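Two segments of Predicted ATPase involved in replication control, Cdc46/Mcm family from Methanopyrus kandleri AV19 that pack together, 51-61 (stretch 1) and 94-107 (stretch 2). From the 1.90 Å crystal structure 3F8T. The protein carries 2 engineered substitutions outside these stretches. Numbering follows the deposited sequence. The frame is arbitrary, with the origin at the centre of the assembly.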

# COMPACT_ATOMS: atom_id res chain seq x y z
N SER A 51 33.51 4.09 -16.41
CA SER A 51 32.87 4.51 -15.16
C SER A 51 31.93 3.45 -14.56
O SER A 51 31.27 3.70 -13.54
N GLY A 52 31.88 2.28 -15.19
CA GLY A 52 31.05 1.18 -14.72
C GLY A 52 29.57 1.29 -15.04
O GLY A 52 28.83 0.34 -14.78
N LYS A 53 29.15 2.43 -15.59
CA LYS A 53 27.75 2.68 -15.95
C LYS A 53 27.34 1.78 -17.11
O LYS A 53 28.13 1.52 -18.01
N PRO A 54 26.09 1.27 -17.09
CA PRO A 54 25.68 0.38 -18.17
C PRO A 54 25.52 1.14 -19.48
O PRO A 54 25.28 2.35 -19.48
N VAL A 55 25.66 0.42 -20.59
CA VAL A 55 25.35 1.01 -21.88
C VAL A 55 23.82 1.05 -21.97
O VAL A 55 23.14 0.12 -21.55
N VAL A 56 23.29 2.16 -22.48
CA VAL A 56 21.85 2.41 -22.44
C VAL A 56 21.30 2.56 -23.85
O VAL A 56 21.84 3.32 -24.66
N LEU A 57 20.23 1.83 -24.14
CA LEU A 57 19.49 2.04 -25.38
C LEU A 57 18.12 2.61 -25.05
O LEU A 57 17.31 1.94 -24.44
N ASP A 58 17.89 3.85 -25.47
CA ASP A 58 16.59 4.47 -25.33
C ASP A 58 15.81 4.22 -26.61
O ASP A 58 16.12 4.81 -27.67
N LEU A 59 14.82 3.34 -26.51
CA LEU A 59 14.03 2.88 -27.64
C LEU A 59 13.22 3.97 -28.34
O LEU A 59 12.84 3.81 -29.51
N ARG A 60 12.96 5.07 -27.65
CA ARG A 60 12.23 6.20 -28.27
C ARG A 60 13.09 6.89 -29.31
O ARG A 60 12.59 7.70 -30.10
N GLU A 61 14.40 6.62 -29.27
CA GLU A 61 15.35 7.21 -30.21
C GLU A 61 15.37 6.46 -31.54
O GLU A 61 16.10 6.83 -32.46
N PRO A 94 29.93 -6.42 -18.65
CA PRO A 94 29.14 -5.71 -19.65
C PRO A 94 27.69 -5.63 -19.18
O PRO A 94 27.06 -6.67 -18.94
N ARG A 95 27.18 -4.42 -19.02
CA ARG A 95 25.79 -4.25 -18.60
C ARG A 95 25.05 -3.38 -19.60
O ARG A 95 25.57 -2.36 -20.07
N VAL A 96 23.84 -3.81 -19.92
CA VAL A 96 22.99 -3.13 -20.89
C VAL A 96 21.65 -2.82 -20.25
O VAL A 96 21.07 -3.65 -19.55
N ARG A 97 21.17 -1.60 -20.48
CA ARG A 97 19.87 -1.19 -19.98
C ARG A 97 19.04 -0.69 -21.15
O ARG A 97 19.58 -0.14 -22.12
N PHE A 98 17.74 -0.87 -21.05
CA PHE A 98 16.83 -0.33 -22.04
C PHE A 98 15.93 0.69 -21.37
O PHE A 98 15.47 0.49 -20.24
N ARG A 99 15.68 1.79 -22.07
CA ARG A 99 14.73 2.81 -21.62
C ARG A 99 13.69 2.99 -22.70
O ARG A 99 13.92 2.64 -23.87
N GLY A 100 12.54 3.53 -22.31
CA GLY A 100 11.52 3.93 -23.27
C GLY A 100 10.81 2.78 -23.95
O GLY A 100 10.59 2.82 -25.16
N LEU A 101 10.44 1.77 -23.17
CA LEU A 101 9.61 0.66 -23.65
C LEU A 101 8.33 1.18 -24.30
O LEU A 101 7.66 2.03 -23.72
N PRO A 102 8.00 0.68 -25.51
CA PRO A 102 6.66 0.92 -26.05
C PRO A 102 5.58 0.51 -25.04
O PRO A 102 5.75 -0.45 -24.28
N HIS A 103 4.46 1.24 -25.06
CA HIS A 103 3.46 1.16 -24.00
C HIS A 103 2.91 -0.25 -23.75
O HIS A 103 2.64 -0.61 -22.60
N ARG A 104 2.77 -1.04 -24.81
CA ARG A 104 2.23 -2.40 -24.70
C ARG A 104 3.14 -3.39 -23.97
O ARG A 104 2.68 -4.45 -23.55
N PHE A 105 4.42 -3.04 -23.82
CA PHE A 105 5.37 -3.91 -23.11
C PHE A 105 5.48 -3.56 -21.62
O PHE A 105 6.23 -4.21 -20.87
N ARG A 106 4.75 -2.53 -21.19
CA ARG A 106 4.82 -2.05 -19.80
C ARG A 106 3.68 -2.59 -18.95
O ARG A 106 2.55 -2.73 -19.43
N ARG A 107 3.97 -2.88 -17.68
CA ARG A 107 2.99 -3.38 -16.71
C ARG A 107 2.20 -4.57 -17.25
O ARG A 107 0.97 -4.58 -17.22

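Strands 55-58 and 96-99 run parallel, their N-to-C directions 22° apart, with V55, V56, L57 and D58 in register with V96, R97, F98 and R99. The backbone hydrogen bonds hold the register, and alternate residues of each strand project to opposite faces, V55, L57, V96 and F98 to a buried one, V56, D58, R97 and R99 to a more open one.

Contact begins at G52, whose positive phi (78°) suits glycine. Its carbonyl accepts a side-chain hydrogen bond from R95 (chi1 m, chi2 -139°), NH1 to O 2.9 Å, at an N-H...O angle of 164°; the oxygen lies near the guanidinium plane, as expected for an in-plane N-H donor. K53 points away and makes no contact with stretch 2. P54 points toward stretch 2, and two arginine side chains lie against its ring: CG lies 3.4 Å from R95 NH2 and over a face of that guanidinium, CB is 3.5 Å from R97 CG, and CG also lies over a face of the R97 guanidinium. R97 (chi1 and chi2 both m) adds a weak hydrogen bond within its own stretch, NH1 to V96 O at 3.3 Å.

V55 (t) sits beside V96 (t) on the buried face, but here the backbone supplies the close contacts: V55 N to R95 O and R97 N to V55 O are both 2.8 Å. V56 (t) packs on the other face, against the aliphatic parts of its arginine neighbours, with CG2 4.0 Å from R97 CB and CG1 3.7 Å from R99 CG. Its CG2 also lies over one face of the R99 guanidinium (R99 chi1 and chi2 both m). L57 (chi1 t, chi2 p) returns to the buried face, where CD2 meets F98 CE2 at 4.0 Å; F98 has chi1 m.

D58 (t) finds its polar partners within its own stretch: OD1 accepts R60 N and OD2 accepts R60 NH1, each at 3.0 Å, the latter within a salt bridge. Across the interface, OD2 is 4.0 Å from R99 CB. L59 (m, t) points toward stretch 2, bringing CB to 3.4 Å from G100 O and CD1 to 4.1 Å from P102 CD.

R60 (chi1 m, chi2 135°) starts sideways, but its end comes nearer and covers G100, with CZ 3.5 Å from G100 CA and that atom over the guanidinium face. An ideal CB on G100 would clash with R60 CD (2.7 Å) and D58 OD1 (2.8 Å), so this close cover depends on glycine. R60 NH2 also approaches R106 NH2 at 4.1 Å, a like-charge proximity; R106 donates from NE and NH2 to L101 O, both 2.8 Å.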

# COMPACT_ATOMS: atom_id res chain seq x y z
CB SER A 51 32.09 5.82 -15.36
OG SER A 51 30.83 5.59 -15.98
CB LYS A 53 27.54 4.15 -16.34
CG LYS A 53 27.64 5.17 -15.19
CD LYS A 53 26.27 5.55 -14.61
CE LYS A 53 26.41 6.36 -13.31
NZ LYS A 53 26.93 5.51 -12.18
CB PRO A 54 24.32 -0.14 -17.70
CG PRO A 54 24.26 0.18 -16.23
CD PRO A 54 25.02 1.44 -16.09
CB VAL A 55 26.00 0.21 -23.03
CG1 VAL A 55 25.78 0.91 -24.35
CG2 VAL A 55 27.50 0.08 -22.77
CB VAL A 56 21.53 3.68 -21.59
CG1 VAL A 56 20.13 4.19 -21.88
CG2 VAL A 56 21.67 3.39 -20.10
CB LEU A 57 19.34 0.74 -26.19
CG LEU A 57 18.41 0.77 -27.43
CD1 LEU A 57 18.82 1.83 -28.47
CD2 LEU A 57 18.35 -0.60 -28.08
CB ASP A 58 16.70 5.97 -25.03
CG ASP A 58 15.37 6.59 -24.63
OD1 ASP A 58 14.36 6.24 -25.25
OD2 ASP A 58 15.33 7.42 -23.69
CB LEU A 59 13.10 1.75 -27.19
CG LEU A 59 13.84 0.48 -26.74
CD1 LEU A 59 12.87 -0.53 -26.11
CD2 LEU A 59 14.60 -0.14 -27.92
CB ARG A 60 11.86 7.25 -27.23
CG ARG A 60 11.04 6.78 -26.10
CD ARG A 60 11.69 7.40 -24.87
NE ARG A 60 10.88 7.36 -23.69
CZ ARG A 60 11.37 7.32 -22.45
NH1 ARG A 60 12.69 7.29 -22.23
NH2 ARG A 60 10.53 7.30 -21.45
CB GLU A 61 16.77 7.29 -29.60
CG GLU A 61 16.89 8.33 -28.46
CD GLU A 61 18.25 8.39 -27.75
OE1 GLU A 61 19.20 7.68 -28.13
OE2 GLU A 61 18.36 9.18 -26.78
CB PRO A 94 29.26 -6.58 -20.91
CG PRO A 94 30.27 -7.66 -20.57
CD PRO A 94 30.24 -7.79 -19.09
CB ARG A 95 25.70 -3.68 -17.19
CG ARG A 95 26.55 -4.44 -16.17
CD ARG A 95 25.84 -4.63 -14.82
NE ARG A 95 25.41 -3.40 -14.14
CZ ARG A 95 26.11 -2.27 -14.03
NH1 ARG A 95 27.33 -2.17 -14.54
NH2 ARG A 95 25.58 -1.24 -13.38
CB VAL A 96 22.82 -3.97 -22.19
CG1 VAL A 96 21.72 -3.39 -23.08
CG2 VAL A 96 24.14 -4.04 -22.96
CB ARG A 97 20.02 -0.09 -18.92
CG ARG A 97 20.79 -0.51 -17.65
CD ARG A 97 20.04 -1.53 -16.79
NE ARG A 97 20.75 -1.85 -15.55
CZ ARG A 97 21.42 -2.98 -15.33
NH1 ARG A 97 21.45 -3.94 -16.25
NH2 ARG A 97 22.04 -3.17 -14.17
CB PHE A 98 15.99 -1.43 -22.70
CG PHE A 98 16.80 -2.51 -23.38
CD1 PHE A 98 17.29 -3.60 -22.66
CD2 PHE A 98 17.05 -2.44 -24.75
CE1 PHE A 98 18.02 -4.62 -23.29
CE2 PHE A 98 17.79 -3.45 -25.40
CZ PHE A 98 18.28 -4.54 -24.66
CB ARG A 99 15.45 4.14 -21.34
CG ARG A 99 16.70 4.03 -20.45
CD ARG A 99 16.34 3.70 -18.99
NE ARG A 99 17.41 3.01 -18.27
CZ ARG A 99 18.41 3.61 -17.61
NH1 ARG A 99 18.50 4.93 -17.58
NH2 ARG A 99 19.33 2.88 -16.98
CB LEU A 101 9.21 -0.27 -22.50
CG LEU A 101 10.20 -1.34 -22.04
CD1 LEU A 101 11.51 -0.71 -21.58
CD2 LEU A 101 9.58 -2.18 -20.91
CB PRO A 102 6.61 0.04 -27.29
CG PRO A 102 8.02 -0.07 -27.73
CD PRO A 102 8.82 -0.12 -26.44
CB HIS A 103 2.32 2.15 -24.26
CG HIS A 103 1.35 2.26 -23.13
ND1 HIS A 103 1.59 3.04 -22.01
CD2 HIS A 103 0.15 1.67 -22.92
CE1 HIS A 103 0.57 2.93 -21.18
NE2 HIS A 103 -0.32 2.11 -21.70
CB ARG A 104 1.84 -2.95 -26.08
CG ARG A 104 2.98 -3.07 -27.05
CD ARG A 104 2.67 -3.95 -28.25
NE ARG A 104 2.82 -5.37 -27.96
CZ ARG A 104 3.28 -6.27 -28.82
NH1 ARG A 104 3.66 -5.89 -30.04
NH2 ARG A 104 3.39 -7.55 -28.47
CB PHE A 105 6.76 -3.87 -23.77
CG PHE A 105 6.76 -4.36 -25.20
CD1 PHE A 105 6.52 -3.47 -26.25
CD2 PHE A 105 7.02 -5.69 -25.50
CE1 PHE A 105 6.52 -3.92 -27.59
CE2 PHE A 105 7.02 -6.14 -26.83
CZ PHE A 105 6.78 -5.24 -27.87
CB ARG A 106 4.81 -0.52 -19.74
CG ARG A 106 5.93 0.16 -20.51
CD ARG A 106 6.05 1.62 -20.11
NE ARG A 106 6.68 2.43 -21.15
CZ ARG A 106 7.26 3.61 -20.95
NH1 ARG A 106 7.30 4.14 -19.73
NH2 ARG A 106 7.81 4.26 -21.97
CB ARG A 107 2.04 -2.26 -16.28
CG ARG A 107 2.75 -1.11 -15.58
CD ARG A 107 1.81 0.07 -15.39
NE ARG A 107 2.53 1.22 -14.87
CZ ARG A 107 3.05 2.20 -15.61
NH1 ARG A 107 2.91 2.19 -16.94
NH2 ARG A 107 3.70 3.20 -15.02